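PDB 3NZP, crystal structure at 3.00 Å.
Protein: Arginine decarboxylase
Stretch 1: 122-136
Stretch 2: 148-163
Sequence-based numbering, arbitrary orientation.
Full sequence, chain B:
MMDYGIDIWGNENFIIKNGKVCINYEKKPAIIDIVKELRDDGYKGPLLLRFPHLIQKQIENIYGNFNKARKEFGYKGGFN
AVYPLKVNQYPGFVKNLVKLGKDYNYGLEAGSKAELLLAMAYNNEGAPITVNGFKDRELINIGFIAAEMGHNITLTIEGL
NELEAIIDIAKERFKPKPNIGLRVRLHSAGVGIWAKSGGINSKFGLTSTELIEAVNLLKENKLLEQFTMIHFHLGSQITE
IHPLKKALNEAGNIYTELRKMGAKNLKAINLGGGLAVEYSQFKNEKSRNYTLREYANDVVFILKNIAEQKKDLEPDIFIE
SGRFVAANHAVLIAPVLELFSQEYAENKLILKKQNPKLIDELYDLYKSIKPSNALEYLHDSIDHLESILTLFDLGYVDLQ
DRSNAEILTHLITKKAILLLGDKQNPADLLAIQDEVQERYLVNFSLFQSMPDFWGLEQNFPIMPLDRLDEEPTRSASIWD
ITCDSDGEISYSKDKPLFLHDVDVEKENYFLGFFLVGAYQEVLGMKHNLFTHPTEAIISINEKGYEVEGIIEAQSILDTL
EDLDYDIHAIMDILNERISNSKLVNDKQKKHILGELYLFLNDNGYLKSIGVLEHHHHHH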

ATOM      1  N   TYR B 122      13.848   3.705 -23.781  1.00 37.66           N
ATOM      2  CA  TYR B 122      13.689   5.161 -23.705  1.00 42.34           C
ATOM      3  C   TYR B 122      14.905   6.004 -23.306  1.00 43.67           C
ATOM      4  O   TYR B 122      14.969   7.195 -23.636  1.00 45.07           O
ATOM      5  CB  TYR B 122      12.504   5.518 -22.801  1.00 29.98           C
ATOM      6  CG  TYR B 122      11.178   5.174 -23.420  1.00 32.92           C
ATOM      7  CD1 TYR B 122      10.699   3.869 -23.403  1.00 42.05           C
ATOM      8  CD2 TYR B 122      10.439   6.137 -24.100  1.00 39.49           C
ATOM      9  CE1 TYR B 122       9.514   3.524 -24.061  1.00 52.96           C
ATOM     10  CE2 TYR B 122       9.256   5.810 -24.763  1.00 51.33           C
ATOM     11  CZ  TYR B 122       8.799   4.504 -24.745  1.00 55.13           C
ATOM     12  OH  TYR B 122       7.644   4.173 -25.428  1.00 56.37           O
ATOM     13  N   ASN B 123      15.863   5.403 -22.603  1.00 38.75           N
ATOM     14  CA  ASN B 123      17.061   6.133 -22.199  1.00 39.35           C
ATOM     15  C   ASN B 123      17.787   6.628 -23.438  1.00 37.12           C
ATOM     16  O   ASN B 123      18.012   5.856 -24.367  1.00 29.59           O
ATOM     17  CB  ASN B 123      18.018   5.239 -21.404  1.00 38.59           C
ATOM     18  CG  ASN B 123      19.277   5.978 -20.980  1.00 41.89           C
ATOM     19  OD1 ASN B 123      19.208   6.949 -20.220  1.00 45.60           O
ATOM     20  ND2 ASN B 123      20.427   5.537 -21.477  1.00 38.03           N
ATOM     21  N   ASN B 124      18.154   7.909 -23.443  1.00 42.14           N
ATOM     22  CA  ASN B 124      18.862   8.513 -24.575  1.00 41.56           C
ATOM     23  C   ASN B 124      20.228   7.844 -24.747  1.00 43.55           C
ATOM     24  O   ASN B 124      20.955   7.640 -23.775  1.00 40.86           O
ATOM     25  CB  ASN B 124      19.086  10.018 -24.352  1.00 44.09           C
ATOM     26  CG  ASN B 124      17.821  10.773 -23.946  1.00 43.17           C
ATOM     27  OD1 ASN B 124      16.875  10.907 -24.716  1.00 38.28           O
ATOM     28  ND2 ASN B 124      17.827  11.300 -22.721  1.00 49.68           N
ATOM     29  N   GLU B 125      20.576   7.501 -25.982  1.00 49.48           N
ATOM     30  CA  GLU B 125      21.866   6.873 -26.241  1.00 57.20           C
ATOM     31  C   GLU B 125      22.981   7.799 -25.760  1.00 53.74           C
ATOM     32  O   GLU B 125      23.011   8.981 -26.103  1.00 51.71           O
ATOM     33  CB  GLU B 125      22.036   6.593 -27.741  1.00 68.97           C
ATOM     34  CG  GLU B 125      21.245   5.391 -28.265  1.00 76.13           C
ATOM     35  CD  GLU B 125      22.105   4.149 -28.433  1.00 75.55           C
ATOM     36  OE1 GLU B 125      21.572   3.098 -28.845  1.00 68.97           O
ATOM     37  OE2 GLU B 125      23.320   4.230 -28.154  1.00 83.88           O
ATOM     38  N   GLY B 126      23.885   7.267 -24.953  1.00 45.08           N
ATOM     39  CA  GLY B 126      24.966   8.092 -24.463  1.00 46.90           C
ATOM     40  C   GLY B 126      24.810   8.403 -22.988  1.00 53.13           C
ATOM     41  O   GLY B 126      25.805   8.526 -22.258  1.00 54.70           O
ATOM     42  N   ALA B 127      23.561   8.529 -22.542  1.00 50.47           N
ATOM     43  CA  ALA B 127      23.283   8.802 -21.138  1.00 39.04           C
ATOM     44  C   ALA B 127      23.543   7.518 -20.375  1.00 40.87           C
ATOM     45  O   ALA B 127      23.397   6.416 -20.926  1.00 48.39           O
ATOM     46  CB  ALA B 127      21.854   9.240 -20.954  1.00 40.91           C
ATOM     47  N   PRO B 128      23.943   7.630 -19.102  1.00 35.82           N
ATOM     48  CA  PRO B 128      24.226   6.452 -18.286  1.00 35.67           C
ATOM     49  C   PRO B 128      22.972   5.710 -17.812  1.00 38.24           C
ATOM     50  O   PRO B 128      21.904   6.303 -17.603  1.00 35.81           O
ATOM     51  CB  PRO B 128      25.041   7.026 -17.136  1.00 20.46           C
ATOM     52  CG  PRO B 128      24.393   8.348 -16.922  1.00 24.33           C
ATOM     53  CD  PRO B 128      24.142   8.866 -18.330  1.00 38.22           C
ATOM     54  N   ILE B 129      23.112   4.402 -17.667  1.00 32.14           N
ATOM     55  CA  ILE B 129      22.035   3.574 -17.189  1.00 33.49           C
ATOM     56  C   ILE B 129      22.653   2.742 -16.088  1.00 34.98           C
ATOM     57  O   ILE B 129      23.555   1.943 -16.343  1.00 38.63           O
ATOM     58  CB  ILE B 129      21.491   2.654 -18.303  1.00 32.74           C
ATOM     59  CG1 ILE B 129      20.739   3.486 -19.334  1.00 31.76           C
ATOM     60  CG2 ILE B 129      20.540   1.614 -17.726  1.00 22.29           C
ATOM     61  CD1 ILE B 129      20.186   2.664 -20.464  1.00 26.22           C
ATOM     62  N   THR B 130      22.217   2.963 -14.855  1.00 33.30           N
ATOM     63  CA  THR B 130      22.748   2.177 -13.749  1.00 36.50           C
ATOM     64  C   THR B 130      21.735   1.080 -13.469  1.00 36.82           C
ATOM     65  O   THR B 130      20.539   1.244 -13.736  1.00 36.49           O
ATOM     66  CB  THR B 130      22.972   3.021 -12.463  1.00 31.58           C
ATOM     67  OG1 THR B 130      21.816   3.824 -12.198  1.00 41.37           O
ATOM     68  CG2 THR B 130      24.195   3.918 -12.606  1.00 28.79           C
ATOM     69  N   VAL B 131      22.214  -0.042 -12.948  1.00 35.59           N
ATOM     70  CA  VAL B 131      21.346  -1.171 -12.641  1.00 34.38           C
ATOM     71  C   VAL B 131      21.612  -1.727 -11.235  1.00 34.60           C
ATOM     72  O   VAL B 131      22.666  -2.306 -10.970  1.00 32.47           O
ATOM     73  CB  VAL B 131      21.543  -2.328 -13.665  1.00 27.60           C
ATOM     74  CG1 VAL B 131      20.507  -3.404 -13.422  1.00 29.16           C
ATOM     75  CG2 VAL B 131      21.436  -1.809 -15.085  1.00 26.29           C
ATOM     76  N   ASN B 132      20.655  -1.548 -10.333  1.00 34.43           N
ATOM     77  CA  ASN B 132      20.802  -2.046  -8.972  1.00 33.66           C
ATOM     78  C   ASN B 132      19.886  -3.235  -8.751  1.00 36.72           C
ATOM     79  O   ASN B 132      19.099  -3.588  -9.628  1.00 40.50           O
ATOM     80  CB  ASN B 132      20.484  -0.938  -7.977  1.00 30.08           C
ATOM     81  CG  ASN B 132      21.479   0.192  -8.053  1.00 46.93           C
ATOM     82  OD1 ASN B 132      22.684  -0.019  -7.884  1.00 50.47           O
ATOM     83  ND2 ASN B 132      20.990   1.405  -8.315  1.00 54.69           N
ATOM     84  N   GLY B 133      19.989  -3.867  -7.587  1.00 40.30           N
ATOM     85  CA  GLY B 133      19.144  -5.014  -7.307  1.00 36.77           C
ATOM     86  C   GLY B 133      19.863  -6.336  -7.507  1.00 34.41           C
ATOM     87  O   GLY B 133      21.000  -6.370  -7.972  1.00 35.44           O
ATOM     88  N   PHE B 134      19.202  -7.431  -7.146  1.00 33.99           N
ATOM     89  CA  PHE B 134      19.789  -8.753  -7.292  1.00 34.59           C
ATOM     90  C   PHE B 134      19.642  -9.189  -8.730  1.00 35.76           C
ATOM     91  O   PHE B 134      18.614  -8.949  -9.358  1.00 35.79           O
ATOM     92  CB  PHE B 134      19.103  -9.725  -6.344  1.00 42.56           C
ATOM     93  CG  PHE B 134      19.282  -9.357  -4.904  1.00 58.69           C
ATOM     94  CD1 PHE B 134      20.485  -9.617  -4.252  1.00 59.05           C
ATOM     95  CD2 PHE B 134      18.285  -8.666  -4.221  1.00 66.53           C
ATOM     96  CE1 PHE B 134      20.694  -9.194  -2.947  1.00 61.01           C
ATOM     97  CE2 PHE B 134      18.485  -8.236  -2.913  1.00 66.98           C
ATOM     98  CZ  PHE B 134      19.692  -8.500  -2.277  1.00 68.37           C
ATOM     99  N   LYS B 135      20.669  -9.840  -9.259  1.00 34.29           N
ATOM    100  CA  LYS B 135      20.632 -10.235 -10.653  1.00 29.10           C
ATOM    101  C   LYS B 135      20.878 -11.705 -10.896  1.00 31.86           C
ATOM    102  O   LYS B 135      21.616 -12.355 -10.163  1.00 40.31           O
ATOM    103  CB  LYS B 135      21.664  -9.414 -11.421  1.00 25.14           C
ATOM    104  CG  LYS B 135      21.730  -7.961 -10.965  1.00 28.83           C
ATOM    105  CD  LYS B 135      22.983  -7.279 -11.458  1.00 26.44           C
ATOM    106  CE  LYS B 135      23.297  -6.060 -10.629  1.00 32.62           C
ATOM    107  NZ  LYS B 135      22.279  -5.005 -10.833  1.00 45.70           N
ATOM    108  N   ASP B 136      20.249 -12.245 -11.927  1.00 35.79           N
ATOM    109  CA  ASP B 136      20.480 -13.639 -12.261  1.00 32.94           C
ATOM    110  C   ASP B 136      21.207 -13.607 -13.578  1.00 32.91           C
ATOM    111  O   ASP B 136      21.484 -12.529 -14.105  1.00 28.08           O
ATOM    112  CB  ASP B 136      19.174 -14.420 -12.398  1.00 37.67           C
ATOM    113  CG  ASP B 136      18.209 -13.780 -13.358  1.00 45.77           C
ATOM    114  OD1 ASP B 136      17.126 -14.370 -13.576  1.00 47.27           O
ATOM    115  OD2 ASP B 136      18.524 -12.691 -13.891  1.00 49.35           O
TER
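Stretch 2, residues 148-163: EMGHNITLTIEGLNEL

Stretch 2 lies alongside stretch 1 as a neighbouring parallel β-strand, with a histidine at one end of the pairing and two glutamates at the other binding the loops that flank it. The strand ending at Val131 and the strand ending at Ile157 run in the same direction, with an angle of 18° between them (signed crossing angle -18°) and a closest axis approach of 4.6 Å. Ile129 pairs with Ile153, Thr130 with Thr154 and Val131 with Leu155, their CA atoms 4.6, 4.9 and 5.1 Å apart.

As in parallel sheets generally, alternate residues of stretch 1 bond to residues before and after their partner: Ile129 N donates to Asn152 O (2.9 Å) and Ile129 O accepts from Thr154 N (2.8 Å), then Val131 N donates weakly to Thr154 O (3.1 Å) and Val131 O accepts from Thr156 N (3.1 Å). CA-H...O contacts fill in between, such as Ile153 CA to Ile129 O at 3.3 Å.

Ile129, Val131, Ile153 and Leu155 share one face of the sheet, where Val131 CG2 packs 3.7 Å from Ile153 CD1 and 3.9 Å from Leu155 CD1. The threonine pair Thr130 and Thr154 occupies the other face.

Ahead of the strand, stretch 2 leaves a helix at Gly150 in a Schellman motif, its positive phi suited to glycine, and then extends through His151. The imidazole lies with Ile129 CD1 over one face, 3.9 Å from the ring centroid, while at its edge His151 NE2 gives a weak hydrogen bond to Asn123 O (3.3 Å). On stretch 1, a type II turn from Asn124 to Ala127 leads into the strand, and Asn123 ND2 braces it by bonding Ala127 O (3.1 Å).

Just past the end of its strand, Asn132 sets OD1 3.3 Å from Thr156 CB, and after Ile157 stretch 2 turns through Glu158 and Gly159, the helix N-cap. Glu158 OE2 takes a weak hydrogen bond from Gly133 N (3.4 Å), and Glu162, reaching back from the first helical turn, accepts Lys135 N at OE1 (3.3 Å). Its other oxygen, Glu162 OE2, receives Glu158 N (2.8 Å), so one carboxylate joins the turn ahead of its own helix to stretch 1. The Lys135 side chain folds back to the end of the pairing, bringing Lys135 CE to 3.0 Å from Thr156 O and placing Lys135 NZ 2.7 Å from Val131 O, to which it donates. Together the two stretches bury 921 Å², both sides summed.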

ATOM      1  N   GLU B 148      26.243  -3.889 -25.851  1.00 37.73           N
ATOM      2  CA  GLU B 148      26.486  -4.208 -27.262  1.00 34.42           C
ATOM      3  C   GLU B 148      25.613  -3.335 -28.140  1.00 27.63           C
ATOM      4  O   GLU B 148      25.953  -3.020 -29.273  1.00 32.03           O
ATOM      5  CB  GLU B 148      26.184  -5.691 -27.495  1.00 27.07           C
ATOM      6  CG  GLU B 148      27.014  -6.589 -26.587  1.00 34.55           C
ATOM      7  CD  GLU B 148      26.423  -7.971 -26.380  1.00 43.70           C
ATOM      8  OE1 GLU B 148      25.262  -8.195 -26.792  1.00 39.11           O
ATOM      9  OE2 GLU B 148      27.129  -8.833 -25.784  1.00 46.86           O
HETATM   10  N   MSE B 149      24.489  -2.931 -27.579  1.00 31.63           N
HETATM   11  CA  MSE B 149      23.516  -2.101 -28.262  1.00 32.83           C
HETATM   12  C   MSE B 149      24.031  -0.676 -28.403  1.00 33.37           C
HETATM   13  O   MSE B 149      23.462   0.125 -29.138  1.00 33.27           O
HETATM   14  CB  MSE B 149      22.251  -2.107 -27.432  1.00 44.04           C
HETATM   15  CG  MSE B 149      21.036  -1.545 -28.091  1.00 50.17           C
HETATM   16 SE   MSE B 149      19.567  -1.934 -26.896  1.00 64.70          SE
HETATM   17  CE  MSE B 149      19.601  -3.918 -27.052  1.00 47.36           C
ATOM     18  N   GLY B 150      25.103  -0.376 -27.672  1.00 40.15           N
ATOM     19  CA  GLY B 150      25.704   0.944 -27.697  1.00 41.40           C
ATOM     20  C   GLY B 150      25.369   1.836 -26.502  1.00 41.41           C
ATOM     21  O   GLY B 150      25.676   3.033 -26.504  1.00 40.52           O
ATOM     22  N   HIS B 151      24.755   1.265 -25.474  1.00 37.27           N
ATOM     23  CA  HIS B 151      24.369   2.027 -24.292  1.00 40.26           C
ATOM     24  C   HIS B 151      25.462   2.174 -23.255  1.00 41.64           C
ATOM     25  O   HIS B 151      26.366   1.353 -23.162  1.00 53.48           O
ATOM     26  CB  HIS B 151      23.155   1.383 -23.619  1.00 40.00           C
ATOM     27  CG  HIS B 151      21.857   2.019 -23.986  1.00 39.63           C
ATOM     28  ND1 HIS B 151      20.724   1.286 -24.265  1.00 44.32           N
ATOM     29  CD2 HIS B 151      21.509   3.321 -24.116  1.00 45.21           C
ATOM     30  CE1 HIS B 151      19.732   2.112 -24.555  1.00 51.06           C
ATOM     31  NE2 HIS B 151      20.183   3.351 -24.471  1.00 51.58           N
ATOM     32  N   ASN B 152      25.367   3.228 -22.461  1.00 43.28           N
ATOM     33  CA  ASN B 152      26.347   3.448 -21.422  1.00 38.98           C
ATOM     34  C   ASN B 152      25.805   2.816 -20.142  1.00 42.37           C
ATOM     35  O   ASN B 152      25.385   3.521 -19.225  1.00 44.70           O
ATOM     36  CB  ASN B 152      26.537   4.936 -21.238  1.00 43.32           C
ATOM     37  CG  ASN B 152      27.529   5.255 -20.167  1.00 46.57           C
ATOM     38  OD1 ASN B 152      27.792   6.424 -19.893  1.00 60.84           O
ATOM     39  ND2 ASN B 152      28.094   4.224 -19.548  1.00 53.40           N
ATOM     40  N   ILE B 153      25.815   1.486 -20.076  1.00 40.39           N
ATOM     41  CA  ILE B 153      25.273   0.793 -18.911  1.00 33.34           C
ATOM     42  C   ILE B 153      26.322   0.367 -17.891  1.00 33.38           C
ATOM     43  O   ILE B 153      27.448   0.022 -18.246  1.00 29.78           O
ATOM     44  CB  ILE B 153      24.431  -0.435 -19.353  1.00 29.70           C
ATOM     45  CG1 ILE B 153      23.747  -1.067 -18.145  1.00 27.39           C
ATOM     46  CG2 ILE B 153      25.306  -1.448 -20.057  1.00 25.47           C
ATOM     47  CD1 ILE B 153      22.776  -2.179 -18.499  1.00 35.53           C
ATOM     48  N   THR B 154      25.939   0.417 -16.616  1.00 33.82           N
ATOM     49  CA  THR B 154      26.810   0.034 -15.504  1.00 29.22           C
ATOM     50  C   THR B 154      26.054  -0.934 -14.608  1.00 28.34           C
ATOM     51  O   THR B 154      24.985  -0.603 -14.096  1.00 27.82           O
ATOM     52  CB  THR B 154      27.210   1.268 -14.627  1.00 31.83           C
ATOM     53  OG1 THR B 154      27.997   2.187 -15.398  1.00 37.27           O
ATOM     54  CG2 THR B 154      28.009   0.826 -13.404  1.00 20.28           C
ATOM     55  N   LEU B 155      26.594  -2.133 -14.421  1.00 30.18           N
ATOM     56  CA  LEU B 155      25.954  -3.120 -13.547  1.00 30.07           C
ATOM     57  C   LEU B 155      26.544  -2.995 -12.154  1.00 30.43           C
ATOM     58  O   LEU B 155      27.724  -3.263 -11.951  1.00 40.82           O
ATOM     59  CB  LEU B 155      26.204  -4.538 -14.060  1.00 15.68           C
ATOM     60  CG  LEU B 155      25.142  -5.189 -14.940  1.00 20.89           C
ATOM     61  CD1 LEU B 155      24.442  -4.180 -15.809  1.00 16.42           C
ATOM     62  CD2 LEU B 155      25.813  -6.250 -15.772  1.00 11.62           C
ATOM     63  N   THR B 156      25.730  -2.591 -11.192  1.00 26.71           N
ATOM     64  CA  THR B 156      26.209  -2.455  -9.825  1.00 27.45           C
ATOM     65  C   THR B 156      26.051  -3.775  -9.053  1.00 31.10           C
ATOM     66  O   THR B 156      24.928  -4.232  -8.824  1.00 32.60           O
ATOM     67  CB  THR B 156      25.444  -1.338  -9.098  1.00 28.68           C
ATOM     68  OG1 THR B 156      25.658  -0.093  -9.769  1.00 31.29           O
ATOM     69  CG2 THR B 156      25.912  -1.220  -7.668  1.00 38.86           C
ATOM     70  N   ILE B 157      27.177  -4.378  -8.662  1.00 31.19           N
ATOM     71  CA  ILE B 157      27.192  -5.645  -7.918  1.00 39.42           C
ATOM     72  C   ILE B 157      26.730  -5.479  -6.471  1.00 40.01           C
ATOM     73  O   ILE B 157      27.154  -4.558  -5.779  1.00 40.41           O
ATOM     74  CB  ILE B 157      28.629  -6.281  -7.900  1.00 42.28           C
ATOM     75  CG1 ILE B 157      28.902  -6.978  -9.224  1.00 49.37           C
ATOM     76  CG2 ILE B 157      28.770  -7.301  -6.786  1.00 41.49           C
ATOM     77  CD1 ILE B 157      29.031  -6.028 -10.368  1.00 66.19           C
ATOM     78  N   GLU B 158      25.871  -6.385  -6.017  1.00 40.32           N
ATOM     79  CA  GLU B 158      25.356  -6.344  -4.657  1.00 41.38           C
ATOM     80  C   GLU B 158      26.120  -7.352  -3.799  1.00 41.26           C
ATOM     81  O   GLU B 158      26.157  -7.234  -2.578  1.00 43.19           O
ATOM     82  CB  GLU B 158      23.872  -6.700  -4.652  1.00 48.44           C
ATOM     83  CG  GLU B 158      23.033  -5.897  -5.629  1.00 66.07           C
ATOM     84  CD  GLU B 158      22.926  -4.440  -5.237  1.00 72.52           C
ATOM     85  OE1 GLU B 158      22.705  -4.186  -4.035  1.00 85.62           O
ATOM     86  OE2 GLU B 158      23.050  -3.557  -6.121  1.00 65.71           O
ATOM     87  N   GLY B 159      26.716  -8.347  -4.452  1.00 42.71           N
ATOM     88  CA  GLY B 159      27.479  -9.372  -3.757  1.00 39.20           C
ATOM     89  C   GLY B 159      28.512 -10.038  -4.660  1.00 40.48           C
ATOM     90  O   GLY B 159      28.342 -10.078  -5.881  1.00 37.62           O
ATOM     91  N   LEU B 160      29.587 -10.558  -4.065  1.00 42.68           N
ATOM     92  CA  LEU B 160      30.648 -11.228  -4.827  1.00 40.12           C
ATOM     93  C   LEU B 160      30.103 -12.212  -5.851  1.00 43.32           C
ATOM     94  O   LEU B 160      30.589 -12.299  -6.983  1.00 43.91           O
ATOM     95  CB  LEU B 160      31.605 -11.950  -3.888  1.00 27.87           C
ATOM     96  CG  LEU B 160      32.904 -11.191  -3.593  1.00 39.00           C
ATOM     97  CD1 LEU B 160      32.609  -9.753  -3.183  1.00 54.31           C
ATOM     98  CD2 LEU B 160      33.645 -11.907  -2.491  1.00 39.07           C
ATOM     99  N   ASN B 161      29.083 -12.953  -5.442  1.00 45.27           N
ATOM    100  CA  ASN B 161      28.448 -13.912  -6.317  1.00 44.38           C
ATOM    101  C   ASN B 161      28.077 -13.316  -7.669  1.00 44.49           C
ATOM    102  O   ASN B 161      28.383 -13.889  -8.714  1.00 38.17           O
ATOM    103  CB  ASN B 161      27.204 -14.463  -5.653  1.00 57.11           C
ATOM    104  CG  ASN B 161      27.210 -15.959  -5.623  1.00 70.58           C
ATOM    105  OD1 ASN B 161      28.058 -16.579  -4.962  1.00 71.86           O
ATOM    106  ND2 ASN B 161      26.266 -16.570  -6.355  1.00 82.02           N
ATOM    107  N   GLU B 162      27.401 -12.171  -7.643  1.00 47.79           N
ATOM    108  CA  GLU B 162      27.005 -11.500  -8.878  1.00 46.28           C
ATOM    109  C   GLU B 162      28.213 -11.149  -9.725  1.00 47.52           C
ATOM    110  O   GLU B 162      28.151 -11.183 -10.958  1.00 47.94           O
ATOM    111  CB  GLU B 162      26.256 -10.211  -8.585  1.00 46.05           C
ATOM    112  CG  GLU B 162      24.948 -10.401  -7.895  1.00 64.02           C
ATOM    113  CD  GLU B 162      24.224  -9.076  -7.669  1.00 74.55           C
ATOM    114  OE1 GLU B 162      23.079  -9.119  -7.146  1.00 70.77           O
ATOM    115  OE2 GLU B 162      24.800  -8.004  -8.011  1.00 65.54           O
ATOM    116  N   LEU B 163      29.309 -10.799  -9.056  1.00 45.22           N
ATOM    117  CA  LEU B 163      30.534 -10.421  -9.750  1.00 40.64           C
ATOM    118  C   LEU B 163      31.031 -11.606 -10.548  1.00 44.92           C
ATOM    119  O   LEU B 163      31.356 -11.494 -11.736  1.00 37.63           O
ATOM    120  CB  LEU B 163      31.602  -9.973  -8.756  1.00 27.89           C
ATOM    121  CG  LEU B 163      32.915  -9.452  -9.343  1.00 31.84           C
ATOM    122  CD1 LEU B 163      32.654  -8.280 -10.289  1.00 23.12           C
ATOM    123  CD2 LEU B 163      33.842  -9.038  -8.203  1.00 26.27           C
TER
HETATM  124  O   HOH W   1      21.826 -12.232  -6.822  1.00 27.04           O